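Local coordinates for uncharacterized protein (Eubacterium rectale, PDB 5COZ) that is of unknown function but carries a domain like that of the YycH regulatory proteins and is probably exported as a lipoprotein, at residues Glu81-Ala86 / Asp116-Arg121; Glu128-Lys133 / Asp204-Asn209; Ser139-Tyr144 / Glu188-Asp193; Val245-Met248 / Ile253-Leu256. All coordinates share one frame; numbering follows the deposited sequence.

Interaction 1 of 4, residues Glu81-Ala86 / Asp116-Arg121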
loop_
_atom_site.group_PDB
_atom_site.type_symbol
_atom_site.label_atom_id
_atom_site.label_comp_id
_atom_site.label_asym_id
_atom_site.label_seq_id
_atom_site.Cartn_x
_atom_site.Cartn_y
_atom_site.Cartn_z
ATOM N N GLU A 81 -0.116 22.150 8.996
ATOM C CA GLU A 81 1.016 22.473 9.860
ATOM C C GLU A 81 1.828 21.236 10.192
ATOM O O GLU A 81 3.048 21.344 10.245
ATOM C CB GLU A 81 0.555 23.155 11.153
ATOM C CG GLU A 81 -0.057 24.522 10.910
ATOM C CD GLU A 81 -0.026 25.355 12.174
ATOM O OE1 GLU A 81 1.087 25.635 12.686
ATOM O OE2 GLU A 81 -1.124 25.718 12.663
ATOM N N LYS A 82 1.160 20.081 10.378
ATOM C CA LYS A 82 1.895 18.840 10.661
ATOM C C LYS A 82 2.731 18.455 9.445
ATOM O O LYS A 82 3.897 18.096 9.602
ATOM C CB LYS A 82 0.946 17.723 11.040
ATOM C CG LYS A 82 0.238 17.972 12.363
ATOM C CD LYS A 82 -0.809 16.895 12.577
ATOM C CE LYS A 82 -1.521 17.000 13.901
ATOM N NZ LYS A 82 -2.528 18.089 13.899
ATOM N N LEU A 83 2.168 18.595 8.225
ATOM C CA LEU A 83 2.930 18.296 7.011
ATOM C C LEU A 83 4.075 19.274 6.807
ATOM O O LEU A 83 5.151 18.862 6.362
ATOM C CB LEU A 83 2.024 18.304 5.785
ATOM C CG LEU A 83 0.955 17.210 5.772
ATOM C CD1 LEU A 83 -0.032 17.456 4.658
ATOM C CD2 LEU A 83 1.584 15.810 5.632
ATOM N N ALA A 84 3.861 20.578 7.108
ATOM C CA ALA A 84 4.901 21.591 6.988
ATOM C C ALA A 84 6.052 21.303 7.963
ATOM O O ALA A 84 7.204 21.493 7.579
ATOM C CB ALA A 84 4.313 22.988 7.253
ATOM N N LYS A 85 5.744 20.808 9.186
ATOM C CA LYS A 85 6.794 20.445 10.160
ATOM C C LYS A 85 7.648 19.298 9.584
ATOM O O LYS A 85 8.883 19.358 9.581
ATOM C CB LYS A 85 6.166 20.039 11.505
ATOM C CG LYS A 85 7.196 19.727 12.600
ATOM C CD LYS A 85 6.587 18.892 13.715
ATOM C CE LYS A 85 7.592 18.443 14.756
ATOM N NZ LYS A 85 8.471 17.351 14.259
ATOM N N ALA A 86 6.969 18.281 9.029
ATOM C CA ALA A 86 7.644 17.110 8.463
ATOM C C ALA A 86 8.649 17.471 7.354
ATOM O O ALA A 86 9.784 16.986 7.397
ATOM C CB ALA A 86 6.601 16.144 7.924
ATOM N N ASP A 116 9.117 23.677 -2.721
ATOM C CA ASP A 116 8.443 22.808 -1.745
ATOM C C ASP A 116 6.940 23.043 -1.853
ATOM O O ASP A 116 6.513 24.162 -2.165
ATOM C CB ASP A 116 8.893 23.118 -0.309
ATOM C CG ASP A 116 10.368 22.954 -0.010
ATOM O OD1 ASP A 116 10.963 21.995 -0.505
ATOM O OD2 ASP A 116 10.910 23.777 0.750
ATOM N N SER A 117 6.132 22.013 -1.601
ATOM C CA SER A 117 4.696 22.228 -1.685
ATOM C C SER A 117 3.916 21.301 -0.787
ATOM O O SER A 117 4.380 20.213 -0.431
ATOM C CB SER A 117 4.185 22.060 -3.115
ATOM O OG SER A 117 4.219 20.710 -3.533
ATOM N N ILE A 118 2.718 21.767 -0.409
ATOM C CA ILE A 118 1.721 20.991 0.302
ATOM C C ILE A 118 0.417 21.102 -0.473
ATOM O O ILE A 118 0.051 22.209 -0.875
ATOM C CB ILE A 118 1.562 21.421 1.775
ATOM C CG1 ILE A 118 2.878 21.251 2.564
ATOM C CG2 ILE A 118 0.372 20.670 2.458
ATOM C CD1 ILE A 118 2.819 21.881 3.943
ATOM N N ALA A 119 -0.288 19.985 -0.695
ATOM C CA ALA A 119 -1.578 20.022 -1.360
ATOM C C ALA A 119 -2.509 19.145 -0.583
ATOM O O ALA A 119 -2.189 17.978 -0.343
ATOM C CB ALA A 119 -1.449 19.509 -2.793
ATOM N N ILE A 120 -3.672 19.682 -0.193
ATOM C CA ILE A 120 -4.635 18.891 0.555
ATOM C C ILE A 120 -5.982 18.938 -0.171
ATOM O O ILE A 120 -6.476 20.024 -0.457
ATOM C CB ILE A 120 -4.763 19.342 2.033
ATOM C CG1 ILE A 120 -3.394 19.297 2.725
ATOM C CG2 ILE A 120 -5.805 18.478 2.773
ATOM C CD1 ILE A 120 -3.401 19.956 4.125
ATOM N N ARG A 121 -6.547 17.759 -0.456
ATOM C CA ARG A 121 -7.852 17.599 -1.106
ATOM C C ARG A 121 -8.782 16.850 -0.137
ATOM O O ARG A 121 -8.375 16.532 0.988
ATOM C CB ARG A 121 -7.688 16.785 -2.418
ATOM C CG ARG A 121 -7.024 17.496 -3.581
ATOM C CD ARG A 121 -6.896 16.577 -4.793
ATOM N NE ARG A 121 -8.175 16.372 -5.481
ATOM C CZ ARG A 121 -8.940 15.290 -5.348
ATOM N NH1 ARG A 121 -8.563 14.294 -4.552
ATOM N NH2 ARG A 121 -10.087 15.197 -6.007
#
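Ile118 bears on the helical turn closed by the 2.9 Å hydrogen bond from Lys85 N to Glu81 O, and the contact it makes there is wholly apolar. Its two branches divide the work. The longer one runs out extended, CD1 anti to CA (chi2 170°), and carries the methyl to the helix backbone: Ile118 CD1 lies 3.6 Å from Ala84 N and 3.8 Å from Ala84 CB. With only a methyl at Ala84, the isoleucine can come this close to the main chain. The shorter branch, CG2, meets the end of Leu83, with Ile118 CG2 and Leu83 CD1 3.9 Å apart. The same Leu83 CD1 also reaches the next inward-facing residue of the strand, 4.2 Å from Ile120 CD1, and thus bridges two side chains that alternate with Ala119, which points away. Leu83 also packs on Ala127 of strand 125-128 and on Leu256 and Ile258 of strand 252-258. The axes of the two segments pass 9.4 Å apart at 154°, roughly antiparallel, the arrangement of a two-layer alpha/beta packing in which helix 73-87 lies along one face of the antiparallel sheet.

Interaction 2 of 4, residues Glu128-Lys133 / Asp204-Asn209. With NA (sodium ion), chain B.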
loop_
_atom_site.group_PDB
_atom_site.type_symbol
_atom_site.label_atom_id
_atom_site.label_comp_id
_atom_site.label_asym_id
_atom_site.label_seq_id
_atom_site.Cartn_x
_atom_site.Cartn_y
_atom_site.Cartn_z
ATOM N N GLU A 128 5.769 17.665 -0.270
ATOM C CA GLU A 128 7.014 17.213 -0.905
ATOM C C GLU A 128 7.995 18.332 -1.117
ATOM O O GLU A 128 7.609 19.479 -1.313
ATOM C CB GLU A 128 6.738 16.516 -2.255
ATOM C CG GLU A 128 6.037 17.372 -3.300
ATOM C CD GLU A 128 5.548 16.659 -4.547
ATOM O OE1 GLU A 128 5.693 15.420 -4.649
ATOM O OE2 GLU A 128 5.029 17.359 -5.443
ATOM N N THR A 129 9.277 17.981 -1.071
ATOM C CA THR A 129 10.356 18.875 -1.474
ATOM C C THR A 129 10.563 18.640 -2.947
ATOM O O THR A 129 10.067 17.646 -3.487
ATOM C CB THR A 129 11.651 18.635 -0.684
ATOM O OG1 THR A 129 12.158 17.335 -1.048
ATOM C CG2 THR A 129 11.467 18.775 0.816
ATOM N N HIS A 130 11.305 19.546 -3.620
ATOM C CA HIS A 130 11.583 19.350 -5.037
ATOM C C HIS A 130 12.354 18.015 -5.253
ATOM O O HIS A 130 11.986 17.228 -6.117
ATOM C CB HIS A 130 12.388 20.551 -5.559
ATOM C CG HIS A 130 12.845 20.406 -6.975
ATOM N ND1 HIS A 130 11.949 20.424 -8.027
ATOM C CD2 HIS A 130 14.094 20.212 -7.463
ATOM C CE1 HIS A 130 12.676 20.252 -9.120
ATOM N NE2 HIS A 130 13.970 20.110 -8.829
ATOM N N ASP A 131 13.356 17.727 -4.407
ATOM C CA ASP A 131 14.120 16.479 -4.519
ATOM C C ASP A 131 13.235 15.242 -4.218
ATOM O O ASP A 131 13.343 14.221 -4.901
ATOM C CB ASP A 131 15.329 16.480 -3.574
ATOM C CG ASP A 131 16.417 17.485 -3.927
ATOM O OD1 ASP A 131 16.338 18.090 -5.021
ATOM O OD2 ASP A 131 17.359 17.653 -3.111
ATOM N N GLY A 132 12.345 15.357 -3.243
ATOM C CA GLY A 132 11.446 14.255 -2.897
ATOM C C GLY A 132 10.478 13.946 -4.024
ATOM O O GLY A 132 10.275 12.792 -4.397
ATOM N N LYS A 133 9.891 14.993 -4.589
ATOM C CA LYS A 133 9.019 14.874 -5.764
ATOM C C LYS A 133 9.732 14.096 -6.894
ATOM O O LYS A 133 9.174 13.133 -7.434
ATOM C CB LYS A 133 8.627 16.274 -6.267
ATOM C CG LYS A 133 7.648 16.219 -7.436
ATOM C CD LYS A 133 7.220 17.610 -7.876
ATOM C CE LYS A 133 8.000 18.126 -9.031
ATOM N NZ LYS A 133 7.340 19.319 -9.629
ATOM N N ASP A 204 18.930 20.920 -15.388
ATOM C CA ASP A 204 20.193 20.194 -15.557
ATOM C C ASP A 204 20.887 19.970 -14.201
ATOM O O ASP A 204 21.796 19.147 -14.109
ATOM C CB ASP A 204 21.124 20.960 -16.525
ATOM C CG ASP A 204 21.361 22.403 -16.120
ATOM O OD1 ASP A 204 20.413 23.218 -16.240
ATOM O OD2 ASP A 204 22.489 22.717 -15.676
ATOM N N THR A 205 20.449 20.698 -13.156
ATOM C CA THR A 205 20.976 20.589 -11.798
ATOM C C THR A 205 20.345 19.376 -11.057
ATOM O O THR A 205 20.901 18.943 -10.057
ATOM C CB THR A 205 20.751 21.891 -11.012
ATOM O OG1 THR A 205 19.349 22.130 -10.870
ATOM C CG2 THR A 205 21.432 23.098 -11.660
ATOM N N ASP A 206 19.195 18.849 -11.533
ATOM C CA ASP A 206 18.538 17.706 -10.872
ATOM C C ASP A 206 19.317 16.417 -11.073
ATOM O O ASP A 206 19.610 16.038 -12.202
ATOM C CB ASP A 206 17.089 17.535 -11.369
ATOM C CG ASP A 206 16.195 18.713 -11.013
ATOM O OD1 ASP A 206 16.394 19.311 -9.929
ATOM O OD2 ASP A 206 15.280 19.021 -11.801
ATOM N N LYS A 207 19.616 15.711 -9.952
ATOM C CA LYS A 207 20.354 14.438 -9.962
ATOM C C LYS A 207 19.690 13.432 -9.042
ATOM O O LYS A 207 18.817 13.807 -8.259
ATOM C CB LYS A 207 21.813 14.649 -9.486
ATOM C CG LYS A 207 22.644 15.672 -10.278
ATOM C CD LYS A 207 22.897 15.279 -11.743
ATOM C CE LYS A 207 23.576 16.410 -12.493
ATOM N NZ LYS A 207 23.558 16.185 -13.964
ATOM N N GLN A 208 20.120 12.160 -9.103
ATOM C CA GLN A 208 19.621 11.128 -8.193
ATOM C C GLN A 208 20.098 11.461 -6.767
ATOM O O GLN A 208 21.271 11.758 -6.556
ATOM C CB GLN A 208 20.089 9.739 -8.662
ATOM C CG GLN A 208 19.618 8.564 -7.804
ATOM C CD GLN A 208 20.540 8.320 -6.627
ATOM O OE1 GLN A 208 21.773 8.283 -6.756
ATOM N NE2 GLN A 208 19.947 8.142 -5.472
ATOM N N ASN A 209 19.170 11.427 -5.804
ATOM C CA ASN A 209 19.443 11.680 -4.387
ATOM C C ASN A 209 19.044 10.462 -3.570
ATOM O O ASN A 209 17.883 10.048 -3.650
ATOM C CB ASN A 209 18.664 12.910 -3.900
ATOM C CG ASN A 209 19.122 14.182 -4.542
ATOM O OD1 ASN A 209 20.274 14.587 -4.386
ATOM N ND2 ASN A 209 18.248 14.803 -5.322
HETATM NA NA NA B . 23.515 7.766 -5.126
HETATM O O HOH W 1 15.727 13.603 -6.192
HETATM O O HOH W 2 16.625 17.688 -7.704
HETATM O O HOH W 3 23.540 10.055 -5.060
HETATM O O HOH W 4 25.116 7.635 -3.181
#
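His130 and Asp206 make the direct hydrogen bond of this contact, from His130 NE2 to Asp206 OD1 at 2.8 Å. The oxygen lies almost in the imidazole plane, whereas the nitrogen meets it on the syn side, 32° out of the carboxylate plane. With CG anti to the backbone N (chi1 175°), the ring swings out from the helix to Asp206, whose other oxygen, OD2, accepts from the backbone of Glu202 and Asp203. Replacing His130 by an alanine would probably leave Asp206 OD1 without this donor and free the loop from its direct tie to the helix. Within the first segment, Thr129 OG1 N-caps the helix by accepting from Gly132 N at 3.0 Å.

Water carries the rest of the polar contact. One molecule donates to Asp131 OD1 at 2.7 Å and to Asp206 OD1, bridging two carboxylates whose like charges would probably repel; by donating to both, it is likely to ease this. A second donates to Asp131 O and accepts from Asn209 ND2 at 2.9 Å. The Asn209 amide packs against the Asp131 carboxylate, their planes 26° apart.

Metal binding belongs to the loop: Gln208 OE1 holds the sodium ion at 2.4 Å, with two waters and Asp210 completing the ligands found. The contact thus ties the start of helix 130-137, just after strand 125-128, to the loop between strands 188-192 and 211-220.

Interaction 3 of 4, residues Ser139-Tyr144 / Glu188-Asp193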
loop_
_atom_site.group_PDB
_atom_site.type_symbol
_atom_site.label_atom_id
_atom_site.label_comp_id
_atom_site.label_asym_id
_atom_site.label_seq_id
_atom_site.Cartn_x
_atom_site.Cartn_y
_atom_site.Cartn_z
ATOM N N SER A 139 11.257 9.286 -11.322
ATOM C CA SER A 139 12.367 8.370 -11.462
ATOM C C SER A 139 11.879 6.946 -11.754
ATOM O O SER A 139 10.697 6.764 -12.063
ATOM C CB SER A 139 13.221 8.426 -10.185
ATOM O OG SER A 139 13.700 9.751 -9.985
ATOM N N LYS A 140 12.760 5.939 -11.674
ATOM C CA LYS A 140 12.414 4.553 -11.989
ATOM C C LYS A 140 11.409 3.972 -10.978
ATOM O O LYS A 140 10.584 3.113 -11.340
ATOM C CB LYS A 140 13.694 3.697 -12.050
ATOM C CG LYS A 140 13.557 2.401 -12.833
ATOM C CD LYS A 140 14.903 1.687 -12.948
ATOM C CE LYS A 140 14.795 0.323 -13.579
ATOM N NZ LYS A 140 14.647 0.402 -15.058
ATOM N N PHE A 141 11.487 4.429 -9.711
ATOM C CA PHE A 141 10.584 3.932 -8.684
ATOM C C PHE A 141 9.155 4.358 -8.982
ATOM O O PHE A 141 8.907 5.496 -9.385
ATOM C CB PHE A 141 11.020 4.464 -7.304
ATOM C CG PHE A 141 10.180 3.996 -6.142
ATOM C CD1 PHE A 141 10.310 2.707 -5.651
ATOM C CD2 PHE A 141 9.217 4.826 -5.580
ATOM C CE1 PHE A 141 9.552 2.273 -4.555
ATOM C CE2 PHE A 141 8.449 4.388 -4.485
ATOM C CZ PHE A 141 8.620 3.114 -3.993
ATOM N N GLY A 142 8.224 3.455 -8.688
ATOM C CA GLY A 142 6.796 3.711 -8.834
ATOM C C GLY A 142 6.084 3.050 -7.675
ATOM O O GLY A 142 6.546 2.028 -7.158
ATOM N N THR A 143 4.982 3.643 -7.228
ATOM C CA THR A 143 4.290 3.161 -6.054
ATOM C C THR A 143 3.175 2.157 -6.350
ATOM O O THR A 143 2.608 1.657 -5.379
ATOM C CB THR A 143 3.677 4.344 -5.278
ATOM O OG1 THR A 143 2.710 4.983 -6.116
ATOM C CG2 THR A 143 4.740 5.371 -4.819
ATOM N N TYR A 144 2.776 1.950 -7.623
ATOM C CA TYR A 144 1.624 1.101 -7.925
ATOM C C TYR A 144 1.988 -0.353 -8.065
ATOM O O TYR A 144 2.948 -0.711 -8.751
ATOM C CB TYR A 144 0.937 1.548 -9.225
ATOM C CG TYR A 144 0.300 2.912 -9.124
ATOM C CD1 TYR A 144 1.043 4.070 -9.336
ATOM C CD2 TYR A 144 -1.053 3.049 -8.844
ATOM C CE1 TYR A 144 0.468 5.332 -9.195
ATOM C CE2 TYR A 144 -1.643 4.304 -8.715
ATOM C CZ TYR A 144 -0.883 5.443 -8.903
ATOM O OH TYR A 144 -1.485 6.679 -8.787
ATOM N N GLU A 188 6.952 -1.434 4.959
ATOM C CA GLU A 188 7.830 -1.880 3.890
ATOM C C GLU A 188 8.809 -0.760 3.596
ATOM O O GLU A 188 8.421 0.408 3.560
ATOM C CB GLU A 188 7.032 -2.227 2.620
ATOM C CG GLU A 188 6.137 -3.439 2.819
ATOM C CD GLU A 188 5.175 -3.689 1.676
ATOM O OE1 GLU A 188 5.051 -2.827 0.772
ATOM O OE2 GLU A 188 4.510 -4.753 1.711
ATOM N N LEU A 189 10.059 -1.116 3.378
ATOM C CA LEU A 189 11.089 -0.136 3.102
ATOM C C LEU A 189 11.677 -0.347 1.708
ATOM O O LEU A 189 12.178 -1.435 1.388
ATOM C CB LEU A 189 12.178 -0.235 4.185
ATOM C CG LEU A 189 13.409 0.678 3.965
ATOM C CD1 LEU A 189 13.016 2.156 3.835
ATOM C CD2 LEU A 189 14.398 0.539 5.097
ATOM N N TYR A 190 11.734 0.751 0.937
ATOM C CA TYR A 190 12.308 0.774 -0.407
ATOM C C TYR A 190 13.512 1.686 -0.397
ATOM O O TYR A 190 13.479 2.772 0.199
ATOM C CB TYR A 190 11.224 1.246 -1.415
ATOM C CG TYR A 190 10.025 0.317 -1.379
ATOM C CD1 TYR A 190 10.035 -0.883 -2.080
ATOM C CD2 TYR A 190 8.949 0.570 -0.535
ATOM C CE1 TYR A 190 9.003 -1.809 -1.951
ATOM C CE2 TYR A 190 7.887 -0.334 -0.423
ATOM C CZ TYR A 190 7.939 -1.532 -1.115
ATOM O OH TYR A 190 6.931 -2.454 -1.032
ATOM N N VAL A 191 14.620 1.218 -0.973
ATOM C CA VAL A 191 15.883 1.960 -1.003
ATOM C C VAL A 191 16.082 2.566 -2.383
ATOM O O VAL A 191 16.336 1.852 -3.373
ATOM C CB VAL A 191 17.063 1.054 -0.598
ATOM C CG1 VAL A 191 18.371 1.861 -0.613
ATOM C CG2 VAL A 191 16.839 0.432 0.796
ATOM N N LEU A 192 15.954 3.896 -2.464
ATOM C CA LEU A 192 16.058 4.589 -3.745
ATOM C C LEU A 192 17.455 5.198 -3.851
ATOM O O LEU A 192 17.679 6.382 -3.563
ATOM C CB LEU A 192 14.952 5.642 -3.858
ATOM C CG LEU A 192 13.543 5.166 -4.275
ATOM C CD1 LEU A 192 12.974 4.071 -3.359
ATOM C CD2 LEU A 192 12.600 6.348 -4.308
ATOM N N ASP A 193 18.412 4.342 -4.217
ATOM C CA ASP A 193 19.802 4.759 -4.403
ATOM C C ASP A 193 20.041 5.002 -5.920
ATOM O O ASP A 193 19.082 5.287 -6.646
ATOM C CB ASP A 193 20.746 3.679 -3.836
ATOM C CG ASP A 193 20.653 2.318 -4.519
ATOM O OD1 ASP A 193 19.743 2.130 -5.346
ATOM O OD2 ASP A 193 21.505 1.456 -4.243
#
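One face of the Phe141 ring is covered by Leu192, whose CD1 methyl sits 4.0 Å from the ring centroid and 21° off the normal, a CH-pi contact displaced toward the CD1 side of the ring. The second methyl supports the root of the same side chain, Leu192 CD2 lying 3.8 Å from Phe141 CG. Tyr190 comes in obliquely: its ring plane is turned 48° from that of Phe141, and the centroids are 5.7 Å apart. The nearest approach is made by the base of the tyrosine, with Phe141 CE1 3.7 Å from Tyr190 CB, so the CE1 corner of the phenylalanine ring meets the start of the tyrosine side chain. Phe141 reaches this place because CG is anti to the backbone N (chi1 -179°), which sends the ring out from the loop over the strand, while its own N-H is held by Asn196 OD1.

The arrangement is that of a loop capping one face of an antiparallel sheet. Tyr190 and Leu192 point toward the loop and Val191 away, the alternation of strand 188-192, which pairs with strand 211-220. A serine in place of Phe141 would probably open a gap above Leu192 and leave the base of Tyr190 without an apolar neighbour on that side.

The polar end of Tyr190 is fixed within its own strand. Tyr190 OH donates to Glu188 OE1 at 2.6 Å; this oxygen lies in the plane of the tyrosine ring at its edge, but the hydroxyl stands well above the carboxylate plane. Glu188 OE2 is engaged in a salt bridge with Arg227.

Interaction 4 of 4, residues Val245-Met248 / Ile253-Leu256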
loop_
_atom_site.group_PDB
_atom_site.type_symbol
_atom_site.label_atom_id
_atom_site.label_comp_id
_atom_site.label_asym_id
_atom_site.label_seq_id
_atom_site.Cartn_x
_atom_site.Cartn_y
_atom_site.Cartn_z
ATOM N N VAL A 245 2.869 6.990 2.334
ATOM C CA VAL A 245 4.225 6.996 1.798
ATOM C C VAL A 245 5.044 8.076 2.495
ATOM O O VAL A 245 4.641 9.234 2.486
ATOM C CB VAL A 245 4.217 7.186 0.272
ATOM C CG1 VAL A 245 5.648 7.062 -0.278
ATOM C CG2 VAL A 245 3.310 6.154 -0.411
ATOM N N ILE A 246 6.135 7.683 3.156
ATOM C CA ILE A 246 7.009 8.644 3.834
ATOM C C ILE A 246 8.403 8.418 3.330
ATOM O O ILE A 246 8.978 7.344 3.541
ATOM C CB ILE A 246 6.940 8.484 5.368
ATOM C CG1 ILE A 246 5.455 8.414 5.871
ATOM C CG2 ILE A 246 7.741 9.636 6.039
ATOM C CD1 ILE A 246 5.283 8.426 7.470
ATOM N N ALA A 247 8.949 9.415 2.641
ATOM C CA ALA A 247 10.319 9.297 2.126
ATOM C C ALA A 247 11.227 10.263 2.828
ATOM O O ALA A 247 10.768 11.334 3.256
ATOM C CB ALA A 247 10.352 9.561 0.637
HETATM N N MSE A 248 12.518 9.918 2.918
HETATM C CA MSE A 248 13.483 10.828 3.530
HETATM C C MSE A 248 14.845 10.703 2.883
HETATM O O MSE A 248 15.237 9.624 2.432
HETATM C CB MSE A 248 13.597 10.593 5.033
HETATM C CG MSE A 248 13.983 9.180 5.377
HETATM SE SE MSE A 248 13.608 8.738 7.210
HETATM C CE MSE A 248 11.733 8.679 7.215
ATOM N N ILE A 253 12.661 14.382 5.972
ATOM C CA ILE A 253 11.492 13.953 5.216
ATOM C C ILE A 253 11.420 14.767 3.923
ATOM O O ILE A 253 11.540 15.990 3.969
ATOM C CB ILE A 253 10.190 14.096 6.062
ATOM C CG1 ILE A 253 10.300 13.370 7.440
ATOM C CG2 ILE A 253 8.920 13.684 5.281
ATOM C CD1 ILE A 253 10.429 11.874 7.407
ATOM N N SER A 254 11.228 14.101 2.791
ATOM C CA SER A 254 11.178 14.779 1.503
ATOM C C SER A 254 9.871 14.550 0.746
ATOM O O SER A 254 9.638 15.206 -0.261
ATOM C CB SER A 254 12.343 14.271 0.651
ATOM O OG SER A 254 12.166 12.872 0.450
ATOM N N PHE A 255 9.029 13.609 1.196
ATOM C CA PHE A 255 7.799 13.257 0.498
ATOM C C PHE A 255 6.878 12.567 1.470
ATOM O O PHE A 255 7.311 11.655 2.176
ATOM C CB PHE A 255 8.152 12.324 -0.688
ATOM C CG PHE A 255 7.008 11.941 -1.589
ATOM C CD1 PHE A 255 6.190 10.861 -1.277
ATOM C CD2 PHE A 255 6.794 12.611 -2.785
ATOM C CE1 PHE A 255 5.148 10.483 -2.132
ATOM C CE2 PHE A 255 5.763 12.217 -3.648
ATOM C CZ PHE A 255 4.968 11.145 -3.323
ATOM N N LEU A 256 5.613 13.022 1.551
ATOM C CA LEU A 256 4.666 12.470 2.485
ATOM C C LEU A 256 3.328 12.453 1.787
ATOM O O LEU A 256 2.788 13.520 1.479
ATOM C CB LEU A 256 4.657 13.345 3.763
ATOM C CG LEU A 256 4.027 12.800 5.025
ATOM C CD1 LEU A 256 4.556 11.500 5.367
ATOM C CD2 LEU A 256 4.355 13.706 6.201
#
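Val245-Met248 and Ile253-Leu256 run antiparallel, their axes at 161°, as the two arms of a beta hairpin interrupted by a classic beta bulge. Ile246 and Leu256 form a non-hydrogen-bonded pair with CA atoms 4.7 Å apart, and Ala247 and Phe255 the hydrogen-bonded pair beside it. Ala247 N donates to Phe255 O at 2.8 Å in a nearly straight bond of 174°. In return, Ala247 O accepts from Ser254 N at 2.8 Å, the donor standing above the carbonyl plane. Ser254 and Phe255 therefore both face Ala247, and the near-helical psi of Ser254 (-11°) accommodates the extra residue; past it the register shifts, so that Met248, a selenomethionine, pairs with Ile253. A CA-H...O contact of 3.2 Å from Leu256 CA to Val245 O adds to the strand pairing.

On the face bearing Ala247 and Phe255, Ala247 CB packs 3.8 Å from Phe255 CB. Phe255 has CG anti to its own N, which carries the ring along the neighbouring strand to Val245, where Phe255 CE1 lies 3.9 Å from Val245 CG1. The other face carries Ile246, Met248, Ile253 and Leu256. Met248, Ile253 and Leu256 meet helix 165-178, and Leu256 also touches helix 73-87. Ile246 and Leu256 extend in step from their strands, and the leucine turns one methyl onto its partner's shorter branch, with Leu256 CD1 3.8 Å from Ile246 CG2.

Interactions 1, 3 and 4 are buried and lie on one curled antiparallel sheet, whereas interaction 2 is a surface contact at its margin. Interaction 4 supplies backbone pairing inside the sheet; interactions 1 and 3 lay a helix and a loop on it through apolar side chains. Interactions 1 and 4 share a seam, since Leu83 CD2 packs on Leu256 CD2. The chemistry turns polar at the more exposed contact: in interaction 2 a histidine-carboxylate bond and waters replace methyl contacts, beside the sodium ion. It still adjoins the others, Glu128 N probably bonding to Ser117 O and Thr129 N to Ser254 O, while Gln208 packs on Leu192 and Asp193 of interaction 3.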